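Local coordinates for hypothetical protein AGR_L_1239 (Agrobacterium tumefaciens str. C58, PDB 1VQS) that is of unknown function but belongs to the NIPSNAP family and adopts a ferredoxin-like fold of the dimeric alpha-beta barrel type, at residues F14-T19 / D73-R78; P28-V33 / V50-S55; E35-E40 / L92-D97; K43-E48 / M83-W88. All coordinates share one frame; numbering follows the deposited sequence.

Interaction 1: F14-T19 / D73-R78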
loop_
_atom_site.group_PDB
_atom_site.type_symbol
_atom_site.label_atom_id
_atom_site.label_comp_id
_atom_site.label_asym_id
_atom_site.label_seq_id
_atom_site.Cartn_x
_atom_site.Cartn_y
_atom_site.Cartn_z
ATOM N N PHE B 14 -15.361 20.394 11.804
ATOM C CA PHE B 14 -14.364 19.354 11.501
ATOM C C PHE B 14 -15.102 18.188 10.889
ATOM O O PHE B 14 -16.165 17.854 11.342
ATOM C CB PHE B 14 -13.664 18.868 12.777
ATOM C CG PHE B 14 -12.737 19.870 13.390
ATOM C CD1 PHE B 14 -13.200 20.798 14.299
ATOM C CD2 PHE B 14 -11.390 19.882 13.045
ATOM C CE1 PHE B 14 -12.317 21.755 14.864
ATOM C CE2 PHE B 14 -10.520 20.822 13.602
ATOM C CZ PHE B 14 -10.987 21.746 14.505
ATOM N N TYR B 15 -14.528 17.585 9.855
ATOM C CA TYR B 15 -15.159 16.476 9.152
ATOM C C TYR B 15 -14.372 15.212 9.404
ATOM O O TYR B 15 -13.181 15.145 9.074
ATOM C CB TYR B 15 -15.273 16.803 7.653
ATOM C CG TYR B 15 -16.330 17.846 7.446
ATOM C CD1 TYR B 15 -16.052 19.194 7.612
ATOM C CD2 TYR B 15 -17.648 17.479 7.170
ATOM C CE1 TYR B 15 -17.052 20.135 7.496
ATOM C CE2 TYR B 15 -18.651 18.417 7.003
ATOM C CZ TYR B 15 -18.347 19.754 7.192
ATOM O OH TYR B 15 -19.365 20.691 7.062
ATOM N N GLU B 16 -15.032 14.205 9.959
ATOM C CA GLU B 16 -14.424 12.902 10.123
ATOM C C GLU B 16 -14.894 12.010 9.012
ATOM O O GLU B 16 -16.091 11.850 8.802
ATOM C CB GLU B 16 -14.825 12.255 11.428
ATOM C CG GLU B 16 -14.131 10.905 11.630
ATOM C CD GLU B 16 -14.527 10.198 12.916
ATOM O OE1 GLU B 16 -15.356 10.753 13.683
ATOM O OE2 GLU B 16 -14.001 9.072 13.190
ATOM N N ILE B 17 -13.951 11.431 8.275
ATOM C CA ILE B 17 -14.278 10.496 7.209
ATOM C C ILE B 17 -13.807 9.123 7.662
ATOM O O ILE B 17 -12.627 8.931 7.952
ATOM C CB ILE B 17 -13.585 10.890 5.900
ATOM C CG1 ILE B 17 -14.010 12.310 5.484
ATOM C CG2 ILE B 17 -13.883 9.841 4.787
ATOM C CD1 ILE B 17 -13.406 12.757 4.145
ATOM N N ARG B 18 -14.766 8.198 7.775
ATOM C CA ARG B 18 -14.529 6.817 8.219
ATOM C C ARG B 18 -14.687 5.900 7.013
ATOM O O ARG B 18 -15.717 5.948 6.347
ATOM C CB ARG B 18 -15.522 6.445 9.319
ATOM C CG ARG B 18 -15.397 7.309 10.539
ATOM C CD ARG B 18 -16.304 6.912 11.664
ATOM N NE ARG B 18 -15.987 5.604 12.229
ATOM C CZ ARG B 18 -15.139 5.375 13.230
ATOM N NH1 ARG B 18 -14.421 6.336 13.767
ATOM N NH2 ARG B 18 -14.977 4.141 13.682
ATOM N N THR B 19 -13.688 5.065 6.749
ATOM C CA THR B 19 -13.665 4.233 5.571
ATOM C C THR B 19 -13.466 2.800 6.044
ATOM O O THR B 19 -12.492 2.492 6.740
ATOM C CB THR B 19 -12.519 4.647 4.607
ATOM O OG1 THR B 19 -12.688 6.026 4.228
ATOM C CG2 THR B 19 -12.551 3.772 3.372
ATOM N N ASP B 73 -12.695 17.970 20.867
ATOM C CA ASP B 73 -13.021 17.555 22.237
ATOM C C ASP B 73 -14.493 17.150 22.337
ATOM O O ASP B 73 -14.843 16.199 23.055
ATOM C CB ASP B 73 -12.664 18.611 23.280
ATOM C CG ASP B 73 -11.137 18.790 23.442
ATOM O OD1 ASP B 73 -10.390 18.161 22.693
ATOM O OD2 ASP B 73 -10.722 19.581 24.304
ATOM N N ASP B 74 -15.361 17.854 21.612
ATOM C CA ASP B 74 -16.764 17.473 21.574
ATOM C C ASP B 74 -16.930 16.133 20.871
ATOM O O ASP B 74 -17.689 15.264 21.326
ATOM C CB ASP B 74 -17.633 18.547 20.916
ATOM C CG ASP B 74 -19.128 18.263 21.092
ATOM O OD1 ASP B 74 -19.587 18.067 22.230
ATOM O OD2 ASP B 74 -19.818 18.204 20.080
ATOM N N ARG B 75 -16.215 15.932 19.769
ATOM C CA ARG B 75 -16.224 14.608 19.139
ATOM C C ARG B 75 -15.873 13.528 20.157
ATOM O O ARG B 75 -16.486 12.478 20.217
ATOM C CB ARG B 75 -15.221 14.549 17.979
ATOM C CG ARG B 75 -14.987 13.153 17.426
ATOM C CD ARG B 75 -13.901 13.169 16.340
ATOM N NE ARG B 75 -13.767 11.802 15.861
ATOM C CZ ARG B 75 -13.112 10.832 16.488
ATOM N NH1 ARG B 75 -12.390 11.094 17.567
ATOM N NH2 ARG B 75 -13.144 9.604 16.003
ATOM N N ALA B 76 -14.817 13.778 20.917
ATOM C CA ALA B 76 -14.360 12.771 21.874
ATOM C C ALA B 76 -15.438 12.434 22.913
ATOM O O ALA B 76 -15.661 11.272 23.241
ATOM C CB ALA B 76 -13.103 13.243 22.557
ATOM N N GLU B 77 -16.114 13.451 23.406
ATOM C CA GLU B 77 -17.131 13.253 24.431
ATOM C C GLU B 77 -18.307 12.462 23.842
ATOM O O GLU B 77 -18.859 11.561 24.486
ATOM C CB GLU B 77 -17.580 14.603 24.931
ATOM C CG GLU B 77 -16.469 15.301 25.722
ATOM C CD GLU B 77 -16.675 16.786 25.895
ATOM O OE1 GLU B 77 -17.816 17.255 25.697
ATOM O OE2 GLU B 77 -15.681 17.479 26.243
ATOM N N ARG B 78 -18.658 12.791 22.596
ATOM C CA ARG B 78 -19.750 12.090 21.892
ATOM C C ARG B 78 -19.418 10.627 21.649
ATOM O O ARG B 78 -20.269 9.741 21.856
ATOM C CB ARG B 78 -20.109 12.816 20.578
ATOM C CG ARG B 78 -20.812 14.139 20.769
ATOM C CD ARG B 78 -20.918 14.891 19.480
ATOM N NE ARG B 78 -21.709 16.118 19.594
ATOM C CZ ARG B 78 -23.039 16.181 19.515
ATOM N NH1 ARG B 78 -23.759 15.084 19.330
ATOM N NH2 ARG B 78 -23.651 17.343 19.637
#
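Strand 14-19 lies within the antiparallel sheet and helix 73-78 packs over one face of it, and the two are linked not by backbone bonds but by the side chains of Glu16 and Arg75. Each reaches out with an extended chain: CG of Glu16 stands anti to its N (chi1 -177°), and the Arg75 chain is extended from CG to NE, the two side chains crossing at about a right angle. Arg75 then grips the carboxylate side-on, one nitrogen to each oxygen. Its NE donates to Glu16 OE1 at 2.9 Å, and its NH2 to Glu16 OE2 at 3.0 Å. OE1 lies in the plane of the guanidinium, yet both nitrogens come from above the carboxylate, the two planes being 66° apart. Arg18, two residues along the strand, bends at chi3 and brings its NH1 to 2.8 Å from Glu16 OE2, on the syn side and from the opposite face of the carboxylate. Asn104 of strand 99-109 also bonds OE2, while Arg75 NH1 forms a salt bridge with Glu56 of a second subunit. The network thus lies buried between sheet, helix and subunit interface. With NH1 of Arg18 and NH2 of Arg75 4.2 Å apart around one carboxylate, Glu16 probably offsets the charge of both arginines.

Interaction 2: P28-V33 / V50-S55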
loop_
_atom_site.group_PDB
_atom_site.type_symbol
_atom_site.label_atom_id
_atom_site.label_comp_id
_atom_site.label_asym_id
_atom_site.label_seq_id
_atom_site.Cartn_x
_atom_site.Cartn_y
_atom_site.Cartn_z
ATOM N N PRO B 28 -24.797 -5.496 1.178
ATOM C CA PRO B 28 -26.259 -5.500 1.405
ATOM C C PRO B 28 -26.650 -5.869 2.839
ATOM O O PRO B 28 -27.528 -5.195 3.408
ATOM C CB PRO B 28 -26.783 -6.530 0.397
ATOM C CG PRO B 28 -25.727 -6.577 -0.685
ATOM C CD PRO B 28 -24.415 -6.364 0.054
ATOM N N ALA B 29 -26.030 -6.888 3.425
ATOM C CA ALA B 29 -26.333 -7.237 4.827
ATOM C C ALA B 29 -26.002 -6.137 5.817
ATOM O O ALA B 29 -26.760 -5.857 6.761
ATOM C CB ALA B 29 -25.643 -8.530 5.225
ATOM N N TYR B 30 -24.860 -5.500 5.592
ATOM C CA TYR B 30 -24.400 -4.406 6.426
ATOM C C TYR B 30 -25.377 -3.240 6.377
ATOM O O TYR B 30 -25.799 -2.698 7.413
ATOM C CB TYR B 30 -22.989 -3.986 5.979
ATOM C CG TYR B 30 -22.426 -2.799 6.692
ATOM C CD1 TYR B 30 -22.718 -1.509 6.254
ATOM C CD2 TYR B 30 -21.543 -2.931 7.761
ATOM C CE1 TYR B 30 -22.195 -0.399 6.897
ATOM C CE2 TYR B 30 -21.024 -1.811 8.409
ATOM C CZ TYR B 30 -21.362 -0.551 7.977
ATOM O OH TYR B 30 -20.849 0.567 8.608
ATOM N N LEU B 31 -25.727 -2.819 5.171
ATOM C CA LEU B 31 -26.602 -1.652 5.046
ATOM C C LEU B 31 -27.979 -1.920 5.627
ATOM O O LEU B 31 -28.601 -1.013 6.203
ATOM C CB LEU B 31 -26.729 -1.222 3.595
ATOM C CG LEU B 31 -25.445 -0.631 3.014
ATOM C CD1 LEU B 31 -25.677 -0.396 1.527
ATOM C CD2 LEU B 31 -25.049 0.660 3.702
ATOM N N LYS B 32 -28.446 -3.158 5.495
ATOM C CA LYS B 32 -29.758 -3.511 6.039
ATOM C C LYS B 32 -29.785 -3.346 7.552
ATOM O O LYS B 32 -30.656 -2.681 8.097
ATOM C CB LYS B 32 -30.156 -4.926 5.643
ATOM C CG LYS B 32 -31.500 -5.355 6.247
ATOM C CD LYS B 32 -31.790 -6.835 6.009
ATOM C CE LYS B 32 -32.143 -7.137 4.551
ATOM N NZ LYS B 32 -33.550 -6.758 4.215
ATOM N N VAL B 33 -28.825 -3.962 8.230
ATOM C CA VAL B 33 -28.840 -3.959 9.689
ATOM C C VAL B 33 -28.483 -2.571 10.248
ATOM O O VAL B 33 -29.029 -2.147 11.261
ATOM C CB VAL B 33 -27.961 -5.096 10.266
ATOM C CG1 VAL B 33 -26.495 -4.754 10.182
ATOM C CG2 VAL B 33 -28.355 -5.408 11.708
ATOM N N VAL B 50 -23.204 13.516 7.889
ATOM C CA VAL B 50 -23.075 14.288 6.650
ATOM C C VAL B 50 -23.438 13.442 5.432
ATOM O O VAL B 50 -24.212 13.861 4.570
ATOM C CB VAL B 50 -21.643 14.833 6.531
ATOM C CG1 VAL B 50 -21.420 15.454 5.182
ATOM C CG2 VAL B 50 -21.372 15.869 7.622
ATOM N N GLY B 51 -22.888 12.248 5.377
ATOM C CA GLY B 51 -23.161 11.375 4.252
ATOM C C GLY B 51 -22.770 9.950 4.582
ATOM O O GLY B 51 -21.962 9.715 5.477
ATOM N N TYR B 52 -23.376 8.996 3.884
ATOM C CA TYR B 52 -23.142 7.591 4.158
ATOM C C TYR B 52 -23.226 6.862 2.825
ATOM O O TYR B 52 -24.291 6.806 2.223
ATOM C CB TYR B 52 -24.188 7.079 5.145
ATOM C CG TYR B 52 -23.712 5.917 6.026
ATOM C CD1 TYR B 52 -23.423 4.670 5.488
ATOM C CD2 TYR B 52 -23.615 6.067 7.409
ATOM C CE1 TYR B 52 -22.991 3.603 6.302
ATOM C CE2 TYR B 52 -23.186 5.007 8.227
ATOM C CZ TYR B 52 -22.877 3.776 7.663
ATOM O OH TYR B 52 -22.465 2.691 8.454
ATOM N N PHE B 53 -22.108 6.283 2.379
ATOM C CA PHE B 53 -21.955 5.805 1.002
ATOM C C PHE B 53 -21.400 4.393 0.957
ATOM O O PHE B 53 -20.725 3.945 1.869
ATOM C CB PHE B 53 -20.993 6.707 0.216
ATOM C CG PHE B 53 -21.290 8.179 0.361
ATOM C CD1 PHE B 53 -22.325 8.746 -0.336
ATOM C CD2 PHE B 53 -20.556 8.994 1.204
ATOM C CE1 PHE B 53 -22.621 10.097 -0.219
ATOM C CE2 PHE B 53 -20.873 10.372 1.326
ATOM C CZ PHE B 53 -21.891 10.902 0.602
ATOM N N PHE B 54 -21.684 3.734 -0.153
ATOM C CA PHE B 54 -21.114 2.427 -0.448
ATOM C C PHE B 54 -20.549 2.409 -1.859
ATOM O O PHE B 54 -20.926 3.202 -2.708
ATOM C CB PHE B 54 -22.118 1.285 -0.244
ATOM C CG PHE B 54 -23.317 1.346 -1.113
ATOM C CD1 PHE B 54 -24.415 2.123 -0.765
ATOM C CD2 PHE B 54 -23.377 0.594 -2.272
ATOM C CE1 PHE B 54 -25.531 2.140 -1.563
ATOM C CE2 PHE B 54 -24.487 0.619 -3.086
ATOM C CZ PHE B 54 -25.559 1.396 -2.734
ATOM N N SER B 55 -19.544 1.566 -2.091
ATOM C CA SER B 55 -18.783 1.704 -3.326
ATOM C C SER B 55 -19.466 1.088 -4.559
ATOM O O SER B 55 -20.158 0.081 -4.467
ATOM C CB SER B 55 -17.332 1.218 -3.149
ATOM O OG SER B 55 -17.215 -0.056 -2.558
#
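The ring of Phe54 receives Leu31 over one face, whereas the rings of Tyr30 and Tyr52 meet at their edges through the two hydroxyls. Leu31 CD1 stands 4.1 Å from the centroid of the Phe54 ring and 28° off its normal, a CH-pi contact in which CD1 comes nearest to Phe54 CD1, at 3.6 Å. Phe54 takes the chi1 (62°) that sets CG between its backbone N and carbonyl carbon, and the Leu31 and Phe54 side chains cross at about a right angle. The other methyl, Leu31 CD2, lies obliquely against the Tyr52 ring, so the one side chain touches both Tyr52 and Phe54. Segment 28-33 runs nearly antiparallel to segment 50-55, their axes 10.8 Å apart at closest approach, the helix-on-sheet layering of a ferredoxin-like fold. Tyr52 and Phe54 point toward the helix; Phe53 points away and meets Tyr15 of the fourth subunit, a strand of which pairs antiparallel with 53-55 and carries the sheet on across the interface. Tyr30 OH and Tyr52 OH share a hydrogen bond of 2.7 Å, each oxygen near the plane of the other's ring. Beside this bond Tyr30 CE1 and Tyr52 CE1 pack at 4.1 Å, and His65 stacks on the Tyr52 ring.

Interaction 3: E35-E40 / L92-D97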
loop_
_atom_site.group_PDB
_atom_site.type_symbol
_atom_site.label_atom_id
_atom_site.label_comp_id
_atom_site.label_asym_id
_atom_site.label_seq_id
_atom_site.Cartn_x
_atom_site.Cartn_y
_atom_site.Cartn_z
ATOM N N GLU B 35 -29.330 0.310 8.748
ATOM C CA GLU B 35 -30.589 1.028 8.620
ATOM C C GLU B 35 -31.575 0.659 9.725
ATOM O O GLU B 35 -32.159 1.538 10.366
ATOM C CB GLU B 35 -31.258 0.779 7.268
ATOM C CG GLU B 35 -32.596 1.491 7.168
ATOM C CD GLU B 35 -33.137 1.601 5.786
ATOM O OE1 GLU B 35 -32.543 1.063 4.862
ATOM O OE2 GLU B 35 -34.189 2.272 5.639
ATOM N N ASP B 36 -31.793 -0.637 9.920
ATOM C CA ASP B 36 -32.909 -1.093 10.724
ATOM C C ASP B 36 -32.615 -0.993 12.211
ATOM O O ASP B 36 -33.536 -0.768 13.020
ATOM C CB ASP B 36 -33.245 -2.532 10.367
ATOM C CG ASP B 36 -33.906 -2.671 9.017
ATOM O OD1 ASP B 36 -34.284 -1.649 8.393
ATOM O OD2 ASP B 36 -34.065 -3.833 8.585
ATOM N N GLU B 37 -31.352 -1.139 12.598
ATOM C CA GLU B 37 -31.008 -1.347 14.009
ATOM C C GLU B 37 -29.913 -0.453 14.563
ATOM O O GLU B 37 -29.782 -0.383 15.775
ATOM C CB GLU B 37 -30.633 -2.830 14.239
ATOM C CG GLU B 37 -31.712 -3.817 13.750
ATOM C CD GLU B 37 -31.416 -5.294 14.057
ATOM O OE1 GLU B 37 -31.104 -5.606 15.219
ATOM O OE2 GLU B 37 -31.518 -6.147 13.136
ATOM N N GLY B 38 -29.127 0.222 13.710
ATOM C CA GLY B 38 -27.961 0.962 14.191
ATOM C C GLY B 38 -27.892 2.469 13.996
ATOM O O GLY B 38 -27.406 3.197 14.857
ATOM N N ILE B 39 -28.329 2.968 12.845
ATOM C CA ILE B 39 -28.004 4.355 12.507
ATOM C C ILE B 39 -28.701 5.376 13.405
ATOM O O ILE B 39 -28.119 6.395 13.744
ATOM C CB ILE B 39 -28.254 4.628 10.997
ATOM C CG1 ILE B 39 -27.570 5.928 10.568
ATOM C CG2 ILE B 39 -29.714 4.660 10.691
ATOM C CD1 ILE B 39 -26.081 5.904 10.651
ATOM N N GLU B 40 -29.929 5.126 13.829
ATOM C CA GLU B 40 -30.569 6.090 14.737
ATOM C C GLU B 40 -29.869 6.199 16.095
ATOM O O GLU B 40 -29.675 7.311 16.632
ATOM C CB GLU B 40 -32.072 5.810 14.881
ATOM C CG GLU B 40 -32.839 6.193 13.620
ATOM C CD GLU B 40 -32.644 7.679 13.214
ATOM O OE1 GLU B 40 -32.933 8.595 14.044
ATOM O OE2 GLU B 40 -32.192 7.925 12.074
ATOM N N LEU B 92 -23.302 -3.442 17.845
ATOM C CA LEU B 92 -22.002 -3.685 17.217
ATOM C C LEU B 92 -21.719 -5.131 16.738
ATOM O O LEU B 92 -21.106 -5.288 15.678
ATOM C CB LEU B 92 -20.848 -3.179 18.085
ATOM C CG LEU B 92 -20.619 -1.660 18.140
ATOM C CD1 LEU B 92 -19.521 -1.358 19.158
ATOM C CD2 LEU B 92 -20.263 -1.115 16.767
ATOM N N PRO B 93 -22.121 -6.166 17.499
ATOM C CA PRO B 93 -21.840 -7.527 17.010
ATOM C C PRO B 93 -22.412 -7.803 15.630
ATOM O O PRO B 93 -21.930 -8.710 14.931
ATOM C CB PRO B 93 -22.512 -8.431 18.057
ATOM C CG PRO B 93 -22.484 -7.596 19.312
ATOM C CD PRO B 93 -22.740 -6.188 18.842
ATOM N N LYS B 94 -23.430 -7.048 15.233
ATOM C CA LYS B 94 -24.102 -7.278 13.955
ATOM C C LYS B 94 -23.314 -6.715 12.762
ATOM O O LYS B 94 -23.616 -7.060 11.604
ATOM C CB LYS B 94 -25.506 -6.669 13.967
ATOM C CG LYS B 94 -26.364 -7.125 15.136
ATOM C CD LYS B 94 -27.617 -6.307 15.235
ATOM C CE LYS B 94 -28.360 -6.632 16.505
ATOM N NZ LYS B 94 -29.365 -7.669 16.241
ATOM N N ILE B 95 -22.341 -5.835 13.031
ATOM C CA ILE B 95 -21.477 -5.367 11.968
ATOM C C ILE B 95 -19.988 -5.596 12.188
ATOM O O ILE B 95 -19.208 -5.489 11.259
ATOM C CB ILE B 95 -21.691 -3.867 11.641
ATOM C CG1 ILE B 95 -21.385 -2.948 12.840
ATOM C CG2 ILE B 95 -23.093 -3.660 11.144
ATOM C CD1 ILE B 95 -21.303 -1.488 12.478
ATOM N N ARG B 96 -19.546 -5.908 13.396
ATOM C CA ARG B 96 -18.111 -5.874 13.615
ATOM C C ARG B 96 -17.341 -6.995 12.916
ATOM O O ARG B 96 -16.105 -6.880 12.753
ATOM C CB ARG B 96 -17.784 -5.828 15.088
ATOM C CG ARG B 96 -18.118 -7.035 15.795
ATOM C CD ARG B 96 -17.563 -6.987 17.216
ATOM N NE ARG B 96 -18.088 -8.089 17.993
ATOM C CZ ARG B 96 -18.352 -8.023 19.297
ATOM N NH1 ARG B 96 -18.127 -6.898 19.948
ATOM N NH2 ARG B 96 -18.841 -9.080 19.928
ATOM N N ASP B 97 -18.029 -8.072 12.529
ATOM C CA ASP B 97 -17.420 -9.139 11.717
ATOM C C ASP B 97 -17.667 -8.945 10.233
ATOM O O ASP B 97 -17.027 -9.618 9.408
ATOM C CB ASP B 97 -17.886 -10.520 12.168
ATOM C CG ASP B 97 -17.609 -10.784 13.626
ATOM O OD1 ASP B 97 -16.659 -10.199 14.190
ATOM O OD2 ASP B 97 -18.387 -11.568 14.233
HETATM O O HOH W 1 -30.454 -8.605 13.768
#
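Glu37 and Lys94 start from the same first torsion, chi1 -54° in both, with CG anti to the carbonyl carbon and beside the backbone N. What differs is the far end. The glutamate carries on extended beyond CG, whereas the lysine runs straight on to CE and turns only at the last bond (chi4 -94°), so that its ammonium folds round to face the carboxylate, the two chains crossing at about a right angle. Lys94 NZ donates to Glu37 OE1 at 2.9 Å, a salt bridge that meets the oxygen on its syn side, 24° out of the carboxylate plane. The extended part of the chain already brings Lys94 CE to 3.2 Å from Glu37 OE1, and the turn at chi4 brings in NZ. A water completes the link: it donates to Glu37 OE2 at 2.8 Å and accepts from Lys94 NZ at 2.9 Å, so both carboxylate oxygens are tied to one ammonium, one directly and one through solvent. Both residues are exposed, and the pair is a surface bridge in which solvent takes part. Glu37 belongs to a wider pi-type turn at 35-38 in helix 27-46, while Lys94 lies in the connection between helix 86-89 and strand 99-109. Next to the bridge, Lys94 also packs on Val33, and Ile95 on Tyr30 and Val33, so that apolar contacts join the same connection to the preceding turns of helix 27-46.

Interaction 4: K43-E48 / M83-W88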
loop_
_atom_site.group_PDB
_atom_site.type_symbol
_atom_site.label_atom_id
_atom_site.label_comp_id
_atom_site.label_asym_id
_atom_site.label_seq_id
_atom_site.Cartn_x
_atom_site.Cartn_y
_atom_site.Cartn_z
ATOM N N LYS B 43 -26.486 8.106 15.367
ATOM C CA LYS B 43 -26.751 9.543 15.203
ATOM C C LYS B 43 -27.085 10.207 16.531
ATOM O O LYS B 43 -26.718 11.376 16.787
ATOM C CB LYS B 43 -27.885 9.811 14.211
ATOM C CG LYS B 43 -27.524 9.490 12.777
ATOM C CD LYS B 43 -28.743 9.279 11.882
ATOM C CE LYS B 43 -29.567 10.487 11.665
ATOM N NZ LYS B 43 -30.806 10.032 10.938
ATOM N N SER B 44 -27.802 9.486 17.394
ATOM C CA SER B 44 -28.222 10.078 18.655
ATOM C C SER B 44 -27.088 10.422 19.582
ATOM O O SER B 44 -27.283 11.198 20.517
ATOM C CB SER B 44 -29.198 9.189 19.397
ATOM O OG SER B 44 -28.540 8.097 19.997
ATOM N N HIS B 45 -25.911 9.845 19.343
ATOM C CA HIS B 45 -24.702 10.230 20.099
ATOM C C HIS B 45 -23.797 11.138 19.299
ATOM O O HIS B 45 -23.325 12.143 19.805
ATOM C CB HIS B 45 -23.927 8.991 20.557
ATOM C CG HIS B 45 -24.684 8.148 21.535
ATOM N ND1 HIS B 45 -24.902 8.527 22.841
ATOM C CD2 HIS B 45 -25.289 6.940 21.381
ATOM C CE1 HIS B 45 -25.620 7.594 23.446
ATOM N NE2 HIS B 45 -25.858 6.614 22.585
ATOM N N LEU B 46 -23.510 10.754 18.060
ATOM C CA LEU B 46 -22.508 11.458 17.282
ATOM C C LEU B 46 -22.986 12.763 16.720
ATOM O O LEU B 46 -22.167 13.642 16.488
ATOM C CB LEU B 46 -21.969 10.570 16.185
ATOM C CG LEU B 46 -21.329 9.268 16.674
ATOM C CD1 LEU B 46 -20.725 8.544 15.448
ATOM C CD2 LEU B 46 -20.288 9.489 17.737
ATOM N N GLY B 47 -24.291 12.902 16.516
ATOM C CA GLY B 47 -24.848 14.143 16.008
ATOM C C GLY B 47 -25.043 14.209 14.500
ATOM O O GLY B 47 -25.882 13.501 13.919
ATOM N N GLU B 48 -24.262 15.070 13.868
ATOM C CA GLU B 48 -24.479 15.491 12.487
ATOM C C GLU B 48 -23.834 14.527 11.490
ATOM O O GLU B 48 -22.663 14.643 11.156
ATOM C CB GLU B 48 -23.966 16.930 12.290
ATOM C CG GLU B 48 -24.750 17.949 13.148
ATOM C CD GLU B 48 -24.575 19.397 12.693
ATOM O OE1 GLU B 48 -24.583 19.664 11.471
ATOM O OE2 GLU B 48 -24.475 20.276 13.569
HETATM N N MSE B 83 -19.869 4.731 22.852
HETATM C CA MSE B 83 -19.225 3.463 23.229
HETATM C C MSE B 83 -19.651 2.921 24.594
HETATM O O MSE B 83 -19.511 1.732 24.870
HETATM C CB MSE B 83 -17.699 3.612 23.115
HETATM C CG MSE B 83 -17.240 3.977 21.712
HETATM SE SE MSE B 83 -17.831 2.721 20.312
HETATM C CE MSE B 83 -17.454 1.124 21.218
ATOM N N ALA B 84 -20.186 3.772 25.438
ATOM C CA ALA B 84 -20.686 3.386 26.752
ATOM C C ALA B 84 -22.153 2.935 26.700
ATOM O O ALA B 84 -22.663 2.386 27.672
ATOM C CB ALA B 84 -20.551 4.542 27.728
ATOM N N ASP B 85 -22.851 3.240 25.600
ATOM C CA ASP B 85 -24.293 2.919 25.510
ATOM C C ASP B 85 -24.515 1.429 25.225
ATOM O O ASP B 85 -24.135 0.961 24.163
ATOM C CB ASP B 85 -24.932 3.735 24.399
ATOM C CG ASP B 85 -26.421 3.560 24.294
ATOM O OD1 ASP B 85 -27.017 2.765 25.024
ATOM O OD2 ASP B 85 -27.020 4.278 23.460
ATOM N N PRO B 86 -25.135 0.702 26.176
ATOM C CA PRO B 86 -25.371 -0.715 25.896
ATOM C C PRO B 86 -26.257 -0.972 24.670
ATOM O O PRO B 86 -26.208 -2.051 24.093
ATOM C CB PRO B 86 -26.038 -1.238 27.169
ATOM C CG PRO B 86 -26.582 -0.065 27.853
ATOM C CD PRO B 86 -25.658 1.085 27.503
ATOM N N ARG B 87 -27.059 0.015 24.268
ATOM C CA ARG B 87 -27.859 -0.133 23.047
ATOM C C ARG B 87 -26.962 -0.167 21.810
ATOM O O ARG B 87 -27.291 -0.799 20.807
ATOM C CB ARG B 87 -28.885 0.989 22.948
ATOM C CG ARG B 87 -29.902 0.939 24.057
ATOM C CD ARG B 87 -30.955 2.063 23.928
ATOM N NE ARG B 87 -31.904 1.770 22.859
ATOM C CZ ARG B 87 -32.401 2.662 22.006
ATOM N NH1 ARG B 87 -32.014 3.918 22.036
ATOM N NH2 ARG B 87 -33.277 2.273 21.090
ATOM N N TRP B 88 -25.849 0.537 21.860
ATOM C CA TRP B 88 -24.882 0.497 20.771
ATOM C C TRP B 88 -23.982 -0.729 20.872
ATOM O O TRP B 88 -23.704 -1.360 19.866
ATOM C CB TRP B 88 -24.017 1.753 20.752
ATOM C CG TRP B 88 -23.020 1.820 19.617
ATOM C CD1 TRP B 88 -21.658 1.788 19.722
ATOM C CD2 TRP B 88 -23.318 1.904 18.221
ATOM N NE1 TRP B 88 -21.098 1.892 18.475
ATOM C CE2 TRP B 88 -22.097 1.938 17.540
ATOM C CE3 TRP B 88 -24.508 1.937 17.487
ATOM C CZ2 TRP B 88 -22.024 2.046 16.147
ATOM C CZ3 TRP B 88 -24.436 2.045 16.118
ATOM C CH2 TRP B 88 -23.200 2.084 15.465
#
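Hydrogen bonding carries this contact, and its central pair is His45 with Asp85. NE2 of His45 donates to Asp85 OD2 at 2.8 Å, nearly straight at 166°; the oxygen sits at the edge of the imidazole in its plane and is met on its anti side, 20° out of the carboxylate plane. Ring and carboxylate are turned 76° against each other. A second bond uses the other oxygen: Arg87 N donates to Asp85 OD1 at 2.9 Å, from above the carboxylate plane. Asp85 is thus the N-cap of helix 86-89 as well as the acceptor for the histidine, its two oxygens dividing the two roles. The link joins the C-terminal end of helix 27-46, where Gly47 breaks the helix with positive phi, to the junction between helices 72-84 and 86-89. Among van der Waals contacts, Asp85 CB lies 3.5 Å from His45 NE2. The His45 side chain also packs on Arg81 and Leu82 of helix 72-84, while Trp88 rests on Ile41 and Gln42 of helix 27-46.

In the fold
From the N terminus, strand 14-22 opens a loop that interaction 1 closes at helix 72-84. Nested within it, interaction 2 closes the short loop from helix 27-46 to strand 48-55. Interactions 3 and 4 start later on the same helix. Interaction 4 closes at the junction of helices 72-84 and 86-89 and lies inside the longer loop closed by interaction 3, before strand 99-109. Both cross interactions 1 and 2 along the chain. Helix 27-46 therefore serves interactions 2, 3 and 4, joining sheet, connection and second helix, while Arg78 NH1, probably hydrogen-bonded to His45 O, links interaction 1 to interaction 4. Tyr15 packs against Val50, joining interactions 1 and 2.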